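Local coordinates for glycosyltransferase (Streptomyces viridochromogenes, PDB 2IUY), which probably transfers a sugar from a nucleotide-activated donor, as a retaining glycosyltransferase of family GT4 in the biosynthesis of the antibiotic avilamycin A, at residues A[192-197]-A[218-223]; A[164-169]-A[227-232]; A[178-183]-A[234-239]; A[170-175]-A[197-202]. All blocks are in the same frame, centred on the assembly; numbering follows the deposited sequence.

Contact 1: A[192-197]-A[218-223]; sequences VLAGPA and GEVGGE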
loop_
_atom_site.group_PDB
_atom_site.type_symbol
_atom_site.label_atom_id
_atom_site.label_comp_id
_atom_site.label_asym_id
_atom_site.label_seq_id
_atom_site.Cartn_x
_atom_site.Cartn_y
_atom_site.Cartn_z
ATOM N N VAL A 192 8.483 -9.454 -15.160
ATOM C CA VAL A 192 8.183 -8.062 -15.446
ATOM C C VAL A 192 8.489 -7.178 -14.229
ATOM O O VAL A 192 8.014 -7.432 -13.112
ATOM C CB VAL A 192 6.723 -7.918 -15.914
ATOM C CG1 VAL A 192 6.368 -6.473 -16.135
ATOM C CG2 VAL A 192 6.544 -8.698 -17.199
ATOM N N LEU A 193 9.350 -6.194 -14.452
ATOM C CA LEU A 193 9.694 -5.216 -13.456
ATOM C C LEU A 193 8.923 -3.957 -13.762
ATOM O O LEU A 193 9.347 -3.140 -14.610
ATOM C CB LEU A 193 11.184 -4.898 -13.474
ATOM C CG LEU A 193 12.200 -5.772 -12.775
ATOM C CD1 LEU A 193 13.559 -5.180 -13.126
ATOM C CD2 LEU A 193 12.004 -5.654 -11.309
ATOM N N ALA A 194 7.782 -3.830 -13.084
ATOM C CA ALA A 194 6.869 -2.721 -13.272
ATOM C C ALA A 194 6.906 -1.697 -12.113
ATOM O O ALA A 194 6.233 -1.849 -11.084
ATOM C CB ALA A 194 5.465 -3.234 -13.477
ATOM N N GLY A 195 7.649 -0.626 -12.318
ATOM C CA GLY A 195 7.704 0.482 -11.383
ATOM C C GLY A 195 8.909 1.335 -11.729
ATOM O O GLY A 195 9.684 0.969 -12.639
ATOM N N PRO A 196 9.072 2.473 -11.009
ATOM C CA PRO A 196 10.179 3.360 -11.277
ATOM C C PRO A 196 11.527 2.728 -10.904
ATOM O O PRO A 196 11.708 2.231 -9.799
ATOM C CB PRO A 196 9.870 4.601 -10.431
ATOM C CG PRO A 196 8.986 4.143 -9.359
ATOM C CD PRO A 196 8.212 2.968 -9.913
ATOM N N ALA A 197 12.447 2.741 -11.860
ATOM C CA ALA A 197 13.793 2.187 -11.680
ATOM C C ALA A 197 14.723 3.378 -11.775
ATOM O O ALA A 197 15.284 3.648 -12.836
ATOM C CB ALA A 197 14.124 1.168 -12.784
ATOM N N GLY A 218 9.323 0.024 -16.587
ATOM C CA GLY A 218 9.242 1.331 -15.979
ATOM C C GLY A 218 7.914 1.516 -15.256
ATOM O O GLY A 218 7.138 0.560 -15.097
ATOM N N GLU A 219 7.671 2.756 -14.821
ATOM C CA GLU A 219 6.496 3.097 -14.025
ATOM C C GLU A 219 5.245 2.697 -14.804
ATOM O O GLU A 219 5.157 2.921 -16.006
ATOM C CB GLU A 219 6.504 4.598 -13.693
ATOM C CG GLU A 219 5.490 5.061 -12.620
ATOM C CD GLU A 219 5.568 6.548 -12.346
ATOM O OE1 GLU A 219 6.667 7.162 -12.479
ATOM O OE2 GLU A 219 4.528 7.106 -11.976
ATOM N N VAL A 220 4.304 2.072 -14.119
ATOM C CA VAL A 220 3.021 1.730 -14.722
ATOM C C VAL A 220 1.878 2.381 -13.935
ATOM O O VAL A 220 2.079 2.877 -12.805
ATOM C CB VAL A 220 2.764 0.194 -14.799
ATOM C CG1 VAL A 220 3.772 -0.488 -15.701
ATOM C CG2 VAL A 220 2.769 -0.428 -13.397
ATOM N N GLY A 221 0.692 2.371 -14.530
ATOM C CA GLY A 221 -0.460 2.983 -13.904
ATOM C C GLY A 221 -1.693 2.727 -14.734
ATOM O O GLY A 221 -1.633 2.059 -15.803
ATOM N N GLY A 222 -2.813 3.255 -14.248
ATOM C CA GLY A 222 -4.066 3.199 -15.001
ATOM C C GLY A 222 -4.482 1.792 -15.305
ATOM O O GLY A 222 -4.339 0.909 -14.462
ATOM N N GLU A 223 -4.943 1.584 -16.537
ATOM C CA GLU A 223 -5.457 0.310 -16.984
ATOM C C GLU A 223 -4.412 -0.797 -17.191
ATOM O O GLU A 223 -4.717 -1.961 -16.983
ATOM C CB GLU A 223 -6.304 0.496 -18.243
ATOM C CG GLU A 223 -7.537 1.402 -18.038
ATOM C CD GLU A 223 -8.529 0.803 -17.053
ATOM O OE1 GLU A 223 -8.945 -0.373 -17.249
ATOM O OE2 GLU A 223 -8.866 1.506 -16.071
HETATM O O HOH W 1 11.153 -0.979 -14.230
#
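Val220 straddles the methyl group of Ala194, and this pair forms the apolar part of the contact. With chi1 at -64°, CG1 of Val220 stands anti to its own carbonyl carbon while CG2 takes the crowded position between N and C. Val220 CG1 and CG2 each lie 3.9 Å from Ala194 CB. Glu219 behaves differently: its CG is anti to the backbone N (chi1 -168°) and the chain runs on extended, so that the aliphatic part passes alongside Pro196, with CG 4.4 Å from Pro196 CD. The carboxylate beyond it is engaged elsewhere, OE2 accepting a hydrogen bond from the backbone N of Tyr29, a UDP-binding residue.

Gly218 brings the main chains together, adopting a positive phi of 80° that suits a residue without a side chain. Its CA makes a C-H...O contact of 3.4 Å with Gly195 O. A single water then ties three backbone groups: it donates to Leu193 O at 2.8 Å and to Gly195 O at 2.9 Å, and accepts from Gly218 N at 3.1 Å. It thus bridges the end of strand 191-194 and the following Gly195 to Gly218.

Val220, itself seen to bind UDP, also leans on Met168 of the adjoining strand and on Arg225 and Leu228 of helix 222-231. The contact lies at the C-terminal end of strand 191-194, which is flanked in the parallel sheet by strands 214-216 and 165-168, just where the chain turns from strand 214-216 into helix 222-231.

Contact 2: A[164-169]-A[227-232]; sequences FLLFMG and DLLASA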
loop_
_atom_site.group_PDB
_atom_site.type_symbol
_atom_site.label_atom_id
_atom_site.label_comp_id
_atom_site.label_asym_id
_atom_site.label_seq_id
_atom_site.Cartn_x
_atom_site.Cartn_y
_atom_site.Cartn_z
ATOM N N PHE A 164 4.276 -14.947 -17.053
ATOM C CA PHE A 164 5.280 -14.068 -16.426
ATOM C C PHE A 164 5.026 -13.930 -14.908
ATOM O O PHE A 164 3.863 -13.955 -14.475
ATOM C CB PHE A 164 5.361 -12.711 -17.146
ATOM C CG PHE A 164 4.133 -11.797 -16.947
ATOM C CD1 PHE A 164 4.012 -10.968 -15.808
ATOM C CD2 PHE A 164 3.117 -11.756 -17.906
ATOM C CE1 PHE A 164 2.912 -10.140 -15.636
ATOM C CE2 PHE A 164 2.008 -10.945 -17.726
ATOM C CZ PHE A 164 1.896 -10.142 -16.585
ATOM N N LEU A 165 6.108 -13.814 -14.123
ATOM C CA LEU A 165 6.027 -13.368 -12.699
ATOM C C LEU A 165 6.075 -11.826 -12.680
ATOM O O LEU A 165 6.402 -11.221 -13.701
ATOM C CB LEU A 165 7.122 -13.983 -11.846
ATOM C CG LEU A 165 7.218 -15.528 -11.877
ATOM C CD1 LEU A 165 8.305 -16.107 -10.908
ATOM C CD2 LEU A 165 5.860 -16.178 -11.612
ATOM N N LEU A 166 5.678 -11.191 -11.589
ATOM C CA LEU A 166 5.497 -9.741 -11.639
ATOM C C LEU A 166 6.064 -9.092 -10.403
ATOM O O LEU A 166 5.725 -9.496 -9.292
ATOM C CB LEU A 166 4.027 -9.335 -11.772
ATOM C CG LEU A 166 3.736 -7.824 -11.695
ATOM C CD1 LEU A 166 4.250 -7.062 -12.922
ATOM C CD2 LEU A 166 2.216 -7.572 -11.549
ATOM N N PHE A 167 6.930 -8.090 -10.612
ATOM C CA PHE A 167 7.389 -7.288 -9.518
ATOM C C PHE A 167 6.816 -5.889 -9.750
ATOM O O PHE A 167 6.980 -5.334 -10.821
ATOM C CB PHE A 167 8.933 -7.277 -9.446
ATOM C CG PHE A 167 9.476 -6.304 -8.457
ATOM C CD1 PHE A 167 9.865 -6.727 -7.178
ATOM C CD2 PHE A 167 9.605 -4.936 -8.796
ATOM C CE1 PHE A 167 10.368 -5.778 -6.231
ATOM C CE2 PHE A 167 10.099 -4.008 -7.867
ATOM C CZ PHE A 167 10.485 -4.455 -6.579
HETATM N N MSE A 168 6.146 -5.337 -8.742
HETATM C CA MSE A 168 5.503 -4.055 -8.895
HETATM C C MSE A 168 5.810 -3.142 -7.718
HETATM O O MSE A 168 5.260 -3.311 -6.611
HETATM C CB MSE A 168 3.978 -4.220 -9.115
HETATM C CG MSE A 168 3.329 -2.870 -9.319
HETATM SE SE MSE A 168 1.505 -3.014 -9.832
HETATM C CE MSE A 168 1.794 -3.394 -11.723
ATOM N N GLY A 169 6.721 -2.206 -7.943
ATOM C CA GLY A 169 7.108 -1.217 -6.955
ATOM C C GLY A 169 8.369 -0.490 -7.425
ATOM O O GLY A 169 8.810 -0.651 -8.565
ATOM N N ASP A 227 -4.404 -4.780 -15.443
ATOM C CA ASP A 227 -4.250 -5.993 -16.241
ATOM C C ASP A 227 -3.011 -6.793 -15.818
ATOM O O ASP A 227 -3.082 -8.014 -15.706
ATOM C CB ASP A 227 -4.139 -5.663 -17.732
ATOM C CG ASP A 227 -5.434 -5.086 -18.314
ATOM O OD1 ASP A 227 -6.518 -5.600 -17.964
ATOM O OD2 ASP A 227 -5.355 -4.138 -19.142
ATOM N N LEU A 228 -1.886 -6.115 -15.587
ATOM C CA LEU A 228 -0.649 -6.799 -15.136
ATOM C C LEU A 228 -0.876 -7.542 -13.821
ATOM O O LEU A 228 -0.511 -8.707 -13.662
ATOM C CB LEU A 228 0.500 -5.776 -15.005
ATOM C CG LEU A 228 1.136 -5.252 -16.304
ATOM C CD1 LEU A 228 2.191 -4.170 -15.968
ATOM C CD2 LEU A 228 1.771 -6.387 -17.096
ATOM N N LEU A 229 -1.520 -6.855 -12.882
ATOM C CA LEU A 229 -1.850 -7.436 -11.567
ATOM C C LEU A 229 -2.642 -8.739 -11.675
ATOM O O LEU A 229 -2.338 -9.729 -10.993
ATOM C CB LEU A 229 -2.640 -6.421 -10.736
ATOM C CG LEU A 229 -2.072 -5.662 -9.534
ATOM C CD1 LEU A 229 -0.650 -6.012 -9.065
ATOM C CD2 LEU A 229 -2.354 -4.137 -9.595
ATOM N N ALA A 230 -3.619 -8.718 -12.578
ATOM C CA ALA A 230 -4.550 -9.824 -12.842
ATOM C C ALA A 230 -3.939 -10.967 -13.724
ATOM O O ALA A 230 -4.229 -12.136 -13.541
ATOM C CB ALA A 230 -5.796 -9.241 -13.559
ATOM N N SER A 231 -3.157 -10.592 -14.723
ATOM C CA SER A 231 -2.665 -11.535 -15.715
ATOM C C SER A 231 -1.401 -12.259 -15.212
ATOM O O SER A 231 -1.060 -13.356 -15.687
ATOM C CB SER A 231 -2.406 -10.792 -17.041
ATOM O OG SER A 231 -1.397 -9.806 -16.906
ATOM N N ALA A 232 -0.721 -11.698 -14.210
ATOM C CA ALA A 232 0.542 -12.316 -13.798
ATOM C C ALA A 232 0.336 -13.725 -13.263
ATOM O O ALA A 232 -0.623 -13.983 -12.555
ATOM C CB ALA A 232 1.277 -11.442 -12.761
#
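The ring of Phe164 receives Ala232 CA over one face, 4.1 Å from its centroid and 29° off the normal, a CH-pi contact. At the ring's edge, near its plane, sits Ser231 OG, 3.3 Å from CZ, while Leu228 CD2 approaches the same corner obliquely. A chi1 of 70° places CG in the crowded position between N and C and swings the ring toward the end of helix 222-231. Ser231 OG is held by its own helix: it donates to Asp227 O at 2.7 Å from above the carbonyl plane, and that oxygen also accepts from Ser231 N.

Further along the strand, Leu166 presses CB against Ala232 CB at 3.6 Å and lays CD2 over the carbonyl of Leu228. Met168, a selenomethionine, stretches from the strand and bends only at chi3, crossing Leu229 at about a right angle with SE 3.8 Å from CD1.

The axes of strand 165-168 and helical segment 227-231 come within 8.8 Å, their directions 141° apart, roughly antiparallel but oblique. This layering of helix on sheet is characteristic of a Rossmann-like domain, here the C-terminal half of the GT-B fold, in which helix 222-231 carries the chain from strand 214-216 to 234-237.

Contact 3: A[178-183]-A[234-239]; sequences LEAAAF and AVLAMS
Met238, Leu236 and Ala180 account for most of the buried surface. Met238, a selenomethionine just beyond strand 234-237, sets CG anti to the carbonyl carbon, then folds at both chi2 (-64°) and chi3 (-74°). This double bend lays the chain against the helix. Its CG meets Ala180 CB at 3.6 Å, and the terminal CE turns back along the helix surface, 4.0 Å from Glu179 O and 4.2 Å from Phe183 CB. Glu179 O accepts the helical bond from Phe183 N, and the methyl packs beside it.

Leu236, two residues earlier and within the strand, points to the same side; it has a straighter course, with chi2 at -171°, and its two methyls divide the work. CD1 lies over Ala180, 3.4 Å from its carbonyl oxygen and 3.8 Å from its CB. CD2 reaches the Phe183 ring, where CD2 of each residue approaches the other to 4.1 Å as the side chains cross obliquely. The small methyl of Ala180 is met by Leu236 and Met238 from directions roughly at right angles, and the CA atoms of Ala180 and Leu236 are the closest, 6.1 Å apart.

Phe293 meets the Phe183 ring edge-to-face, and Phe167 touches Ala180 from strand 165-168, which lies beside 234-237 in the sheet. Helix 177-187 covers this face of the sheet, while Val235 and Ala237 of the same strand pack against helix 256-263 on the other.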
loop_
_atom_site.group_PDB
_atom_site.type_symbol
_atom_site.label_atom_id
_atom_site.label_comp_id
_atom_site.label_asym_id
_atom_site.label_seq_id
_atom_site.Cartn_x
_atom_site.Cartn_y
_atom_site.Cartn_z
ATOM N N LEU A 178 16.094 -7.374 -7.068
ATOM C CA LEU A 178 17.178 -8.283 -7.449
ATOM C C LEU A 178 16.875 -9.700 -7.035
ATOM O O LEU A 178 16.997 -10.647 -7.812
ATOM C CB LEU A 178 18.515 -7.822 -6.836
ATOM C CG LEU A 178 19.668 -8.832 -7.102
ATOM C CD1 LEU A 178 20.114 -8.704 -8.567
ATOM C CD2 LEU A 178 20.816 -8.566 -6.206
ATOM N N GLU A 179 16.443 -9.846 -5.802
ATOM C CA GLU A 179 16.006 -11.149 -5.285
ATOM C C GLU A 179 14.792 -11.740 -5.996
ATOM O O GLU A 179 14.687 -12.944 -6.143
ATOM C CB GLU A 179 15.762 -11.034 -3.779
ATOM C CG GLU A 179 17.068 -10.791 -2.971
ATOM C CD GLU A 179 17.550 -9.332 -2.950
ATOM O OE1 GLU A 179 16.847 -8.391 -3.425
ATOM O OE2 GLU A 179 18.662 -9.103 -2.439
ATOM N N ALA A 180 13.867 -10.900 -6.410
ATOM C CA ALA A 180 12.753 -11.314 -7.246
ATOM C C ALA A 180 13.267 -11.796 -8.622
ATOM O O ALA A 180 12.756 -12.792 -9.194
ATOM C CB ALA A 180 11.787 -10.159 -7.406
ATOM N N ALA A 181 14.270 -11.109 -9.172
ATOM C CA ALA A 181 14.877 -11.596 -10.448
ATOM C C ALA A 181 15.461 -13.001 -10.227
ATOM O O ALA A 181 15.185 -13.926 -11.018
ATOM C CB ALA A 181 15.950 -10.614 -10.984
ATOM N N ALA A 182 16.190 -13.180 -9.119
ATOM C CA ALA A 182 16.773 -14.474 -8.758
ATOM C C ALA A 182 15.690 -15.554 -8.604
ATOM O O ALA A 182 15.861 -16.688 -9.008
ATOM C CB ALA A 182 17.583 -14.364 -7.440
ATOM N N PHE A 183 14.583 -15.217 -7.973
ATOM C CA PHE A 183 13.566 -16.244 -7.751
ATOM C C PHE A 183 12.911 -16.661 -9.094
ATOM O O PHE A 183 12.713 -17.858 -9.375
ATOM C CB PHE A 183 12.559 -15.792 -6.663
ATOM C CG PHE A 183 11.480 -16.815 -6.378
ATOM C CD1 PHE A 183 11.621 -17.717 -5.330
ATOM C CD2 PHE A 183 10.327 -16.857 -7.150
ATOM C CE1 PHE A 183 10.673 -18.672 -5.079
ATOM C CE2 PHE A 183 9.349 -17.835 -6.900
ATOM C CZ PHE A 183 9.520 -18.734 -5.844
ATOM N N ALA A 234 2.227 -14.876 -10.812
ATOM C CA ALA A 234 2.345 -14.626 -9.387
ATOM C C ALA A 234 3.004 -13.290 -9.251
ATOM O O ALA A 234 3.657 -12.839 -10.176
ATOM C CB ALA A 234 3.193 -15.734 -8.634
ATOM N N VAL A 235 2.807 -12.666 -8.091
ATOM C CA VAL A 235 3.491 -11.414 -7.757
ATOM C C VAL A 235 4.556 -11.754 -6.725
ATOM O O VAL A 235 4.345 -12.601 -5.878
ATOM C CB VAL A 235 2.470 -10.342 -7.238
ATOM C CG1 VAL A 235 3.173 -9.232 -6.437
ATOM C CG2 VAL A 235 1.674 -9.758 -8.443
ATOM N N LEU A 236 5.696 -11.098 -6.825
ATOM C CA LEU A 236 6.837 -11.314 -5.955
ATOM C C LEU A 236 7.017 -10.037 -5.128
ATOM O O LEU A 236 7.276 -8.936 -5.667
ATOM C CB LEU A 236 8.089 -11.598 -6.802
ATOM C CG LEU A 236 8.034 -12.702 -7.876
ATOM C CD1 LEU A 236 9.480 -12.983 -8.465
ATOM C CD2 LEU A 236 7.414 -14.020 -7.355
ATOM N N ALA A 237 6.819 -10.179 -3.827
ATOM C CA ALA A 237 6.981 -9.068 -2.876
ATOM C C ALA A 237 8.155 -9.428 -1.983
ATOM O O ALA A 237 8.007 -10.156 -1.006
ATOM C CB ALA A 237 5.694 -8.904 -2.050
HETATM N N MSE A 238 9.337 -8.921 -2.330
HETATM C CA MSE A 238 10.607 -9.501 -1.829
HETATM C C MSE A 238 11.410 -8.535 -1.003
HETATM O O MSE A 238 12.625 -8.532 -1.083
HETATM C CB MSE A 238 11.458 -9.965 -3.024
HETATM C CG MSE A 238 10.743 -10.911 -3.998
HETATM SE SE MSE A 238 10.238 -12.595 -3.240
HETATM C CE MSE A 238 12.048 -13.426 -3.176
ATOM N N SER A 239 10.719 -7.745 -0.182
ATOM C CA SER A 239 11.346 -6.738 0.643
ATOM C C SER A 239 12.443 -7.410 1.466
ATOM O O SER A 239 12.283 -8.551 1.898
ATOM C CB SER A 239 10.320 -5.998 1.511
ATOM O OG SER A 239 9.413 -5.253 0.702
#

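Contact 4: A[170-175]-A[197-202]; sequences RVSPHK and AWEPEY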
loop_
_atom_site.group_PDB
_atom_site.type_symbol
_atom_site.label_atom_id
_atom_site.label_comp_id
_atom_site.label_asym_id
_atom_site.label_seq_id
_atom_site.Cartn_x
_atom_site.Cartn_y
_atom_site.Cartn_z
ATOM N N ARG A 170 8.965 0.289 -6.540
ATOM C CA ARG A 170 10.243 0.945 -6.869
ATOM C C ARG A 170 11.370 -0.090 -6.951
ATOM O O ARG A 170 11.480 -0.969 -6.101
ATOM C CB ARG A 170 10.572 2.039 -5.857
ATOM C CG ARG A 170 9.782 3.356 -6.101
ATOM C CD ARG A 170 10.229 4.439 -5.059
ATOM N NE ARG A 170 10.142 3.804 -3.743
ATOM C CZ ARG A 170 11.172 3.312 -3.052
ATOM N NH1 ARG A 170 12.435 3.465 -3.492
ATOM N NH2 ARG A 170 10.918 2.704 -1.882
ATOM N N VAL A 171 12.175 0.004 -8.003
ATOM C CA VAL A 171 13.293 -0.918 -8.194
ATOM C C VAL A 171 14.441 -0.405 -7.323
ATOM O O VAL A 171 15.277 0.370 -7.781
ATOM C CB VAL A 171 13.693 -1.010 -9.698
ATOM C CG1 VAL A 171 14.940 -1.931 -9.905
ATOM C CG2 VAL A 171 12.453 -1.449 -10.591
ATOM N N SER A 172 14.424 -0.820 -6.056
ATOM C CA SER A 172 15.346 -0.377 -4.999
ATOM C C SER A 172 15.714 -1.580 -4.195
ATOM O O SER A 172 14.941 -2.506 -4.152
ATOM C CB SER A 172 14.654 0.547 -4.025
ATOM O OG SER A 172 14.368 1.762 -4.670
ATOM N N PRO A 173 16.920 -1.590 -3.599
ATOM C CA PRO A 173 17.426 -2.775 -2.905
ATOM C C PRO A 173 16.543 -3.303 -1.755
ATOM O O PRO A 173 16.348 -4.524 -1.648
ATOM C CB PRO A 173 18.806 -2.311 -2.387
ATOM C CG PRO A 173 19.284 -1.367 -3.414
ATOM C CD PRO A 173 17.966 -0.544 -3.682
ATOM N N HIS A 174 16.010 -2.411 -0.910
ATOM C CA HIS A 174 15.177 -2.860 0.196
ATOM C C HIS A 174 13.827 -3.475 -0.283
ATOM O O HIS A 174 13.151 -4.183 0.510
ATOM C CB HIS A 174 14.920 -1.712 1.190
ATOM C CG HIS A 174 14.126 -0.588 0.600
ATOM N ND1 HIS A 174 14.685 0.344 -0.246
ATOM C CD2 HIS A 174 12.818 -0.264 0.698
ATOM C CE1 HIS A 174 13.762 1.211 -0.628
ATOM N NE2 HIS A 174 12.616 0.855 -0.080
ATOM N N LYS A 175 13.444 -3.211 -1.548
ATOM C CA LYS A 175 12.216 -3.786 -2.122
ATOM C C LYS A 175 12.469 -5.156 -2.760
ATOM O O LYS A 175 11.527 -5.891 -3.050
ATOM C CB LYS A 175 11.538 -2.857 -3.141
ATOM C CG LYS A 175 11.053 -1.533 -2.551
ATOM C CD LYS A 175 10.126 -1.754 -1.333
ATOM C CE LYS A 175 8.798 -2.359 -1.747
ATOM N NZ LYS A 175 7.714 -2.088 -0.722
ATOM N N ALA A 197 12.447 2.741 -11.860
ATOM C CA ALA A 197 13.793 2.187 -11.680
ATOM C C ALA A 197 14.723 3.378 -11.775
ATOM O O ALA A 197 15.284 3.648 -12.836
ATOM C CB ALA A 197 14.124 1.168 -12.784
ATOM N N TRP A 198 14.853 4.097 -10.676
ATOM C CA TRP A 198 15.602 5.345 -10.657
ATOM C C TRP A 198 17.049 5.180 -10.136
ATOM O O TRP A 198 17.817 6.150 -10.165
ATOM C CB TRP A 198 14.871 6.355 -9.760
ATOM C CG TRP A 198 13.495 6.799 -10.275
ATOM C CD1 TRP A 198 12.912 6.460 -11.468
ATOM C CD2 TRP A 198 12.597 7.715 -9.628
ATOM N NE1 TRP A 198 11.698 7.096 -11.590
ATOM C CE2 TRP A 198 11.474 7.867 -10.477
ATOM C CE3 TRP A 198 12.626 8.407 -8.406
ATOM C CZ2 TRP A 198 10.365 8.674 -10.140
ATOM C CZ3 TRP A 198 11.528 9.242 -8.074
ATOM C CH2 TRP A 198 10.413 9.358 -8.947
ATOM N N GLU A 199 17.395 3.985 -9.640
ATOM C CA GLU A 199 18.719 3.709 -9.057
ATOM C C GLU A 199 19.528 2.927 -10.068
ATOM O O GLU A 199 19.364 1.716 -10.161
ATOM C CB GLU A 199 18.577 2.949 -7.745
ATOM C CG GLU A 199 17.824 3.821 -6.752
ATOM C CD GLU A 199 17.521 3.178 -5.413
ATOM O OE1 GLU A 199 18.366 2.447 -4.840
ATOM O OE2 GLU A 199 16.409 3.464 -4.924
ATOM N N PRO A 200 20.364 3.642 -10.864
ATOM C CA PRO A 200 20.946 3.115 -12.112
ATOM C C PRO A 200 21.927 1.994 -11.862
ATOM O O PRO A 200 21.880 1.015 -12.607
ATOM C CB PRO A 200 21.694 4.316 -12.725
ATOM C CG PRO A 200 21.270 5.515 -11.928
ATOM C CD PRO A 200 20.827 5.017 -10.581
ATOM N N GLU A 201 22.783 2.117 -10.826
ATOM C CA GLU A 201 23.771 1.049 -10.519
ATOM C C GLU A 201 23.044 -0.242 -10.090
ATOM O O GLU A 201 23.410 -1.362 -10.502
ATOM C CB GLU A 201 24.765 1.484 -9.423
ATOM C CG GLU A 201 25.611 2.711 -9.762
ATOM C CD GLU A 201 24.924 4.050 -9.458
ATOM O OE1 GLU A 201 23.731 4.074 -9.034
ATOM O OE2 GLU A 201 25.589 5.102 -9.653
ATOM N N TYR A 202 22.025 -0.078 -9.229
ATOM C CA TYR A 202 21.165 -1.216 -8.843
ATOM C C TYR A 202 20.475 -1.862 -10.066
ATOM O O TYR A 202 20.596 -3.066 -10.273
ATOM C CB TYR A 202 20.117 -0.802 -7.790
ATOM C CG TYR A 202 19.314 -1.986 -7.215
ATOM C CD1 TYR A 202 19.962 -3.080 -6.623
ATOM C CD2 TYR A 202 17.927 -1.995 -7.263
ATOM C CE1 TYR A 202 19.244 -4.166 -6.073
ATOM C CE2 TYR A 202 17.187 -3.073 -6.732
ATOM C CZ TYR A 202 17.862 -4.154 -6.148
ATOM O OH TYR A 202 17.144 -5.209 -5.629
HETATM O O HOH W 2 16.609 1.281 -10.134
HETATM O O HOH W 3 14.041 3.089 -7.948
HETATM O O HOH W 4 17.964 -6.059 -3.478
#
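Two loops run closest at Val171 and Ala197, whose CA atoms are 4.7 Å apart; Val171 centres an inverse gamma turn, and a 3-10 turn at 173-175 follows. Tyr202, with CG anti to its backbone N, turns one ring face to Pro173: CG of the proline sits 3.8 Å from the ring centroid, only 13° off the normal, a CH-pi contact centred on the face. Val171 O lies at the ring's edge. Val171 spreads its branches, CG1 meeting Tyr202 CD2 at 4.0 Å and CG2 meeting Ala197 CB at 3.8 Å.

The polar link runs from Ser172 OG, which donates to Glu199 OE2 at 2.7 Å and meets the carboxylate from above its plane. Glu199, at the N-cap position, reaches there on a chain extended beyond CG, its OE1 tip to tip with Pro173 CD. Arg170 NH1 stays 4.2 Å from Glu199 OE2, too far for a salt bridge, though it may still stabilise the negative charge. Its NH2 instead donates to His174 NE2 at 3.1 Å, roughly in the plane of both groups, and its NE bonds Tyr29 OH. One water donates to Val171 O and Glu199 O and accepts from Glu199 N; a second joins Val171 O to Trp198 N. A third links Pro173 O with Tyr202 OH, which also bonds Leu178 N.

Lys175, seen to bind UDP, is salt-bridged to Glu252. A loop between strand and helix, carrying a nucleotide-binding residue at the C-terminal edge of the sheet, is characteristic of the GT-B donor site.

Overall arrangement
All four contacts belong to one Rossmann-like domain built round the parallel sheet ordered 214-216, 191-194, 165-168, 234-237, 268-270, 284-286. Contacts 2 and 3, with centres about 11 Å apart, join helices on opposite faces of this sheet to the neighbouring strands 165-168 and 234-237. Contacts 1 and 4 gather the loops at the strands' C-terminal ends; their centres are about 13 Å apart, and they share Ala197. Along the chain, contact 1 falls wholly between the two segments of contact 2, whereas contacts 1 and 4 alternate, as do 2 and 3. Helix packing thus frames the sheet, and the loop contacts lie where Lys175 and Val220, seen to bind UDP, are placed.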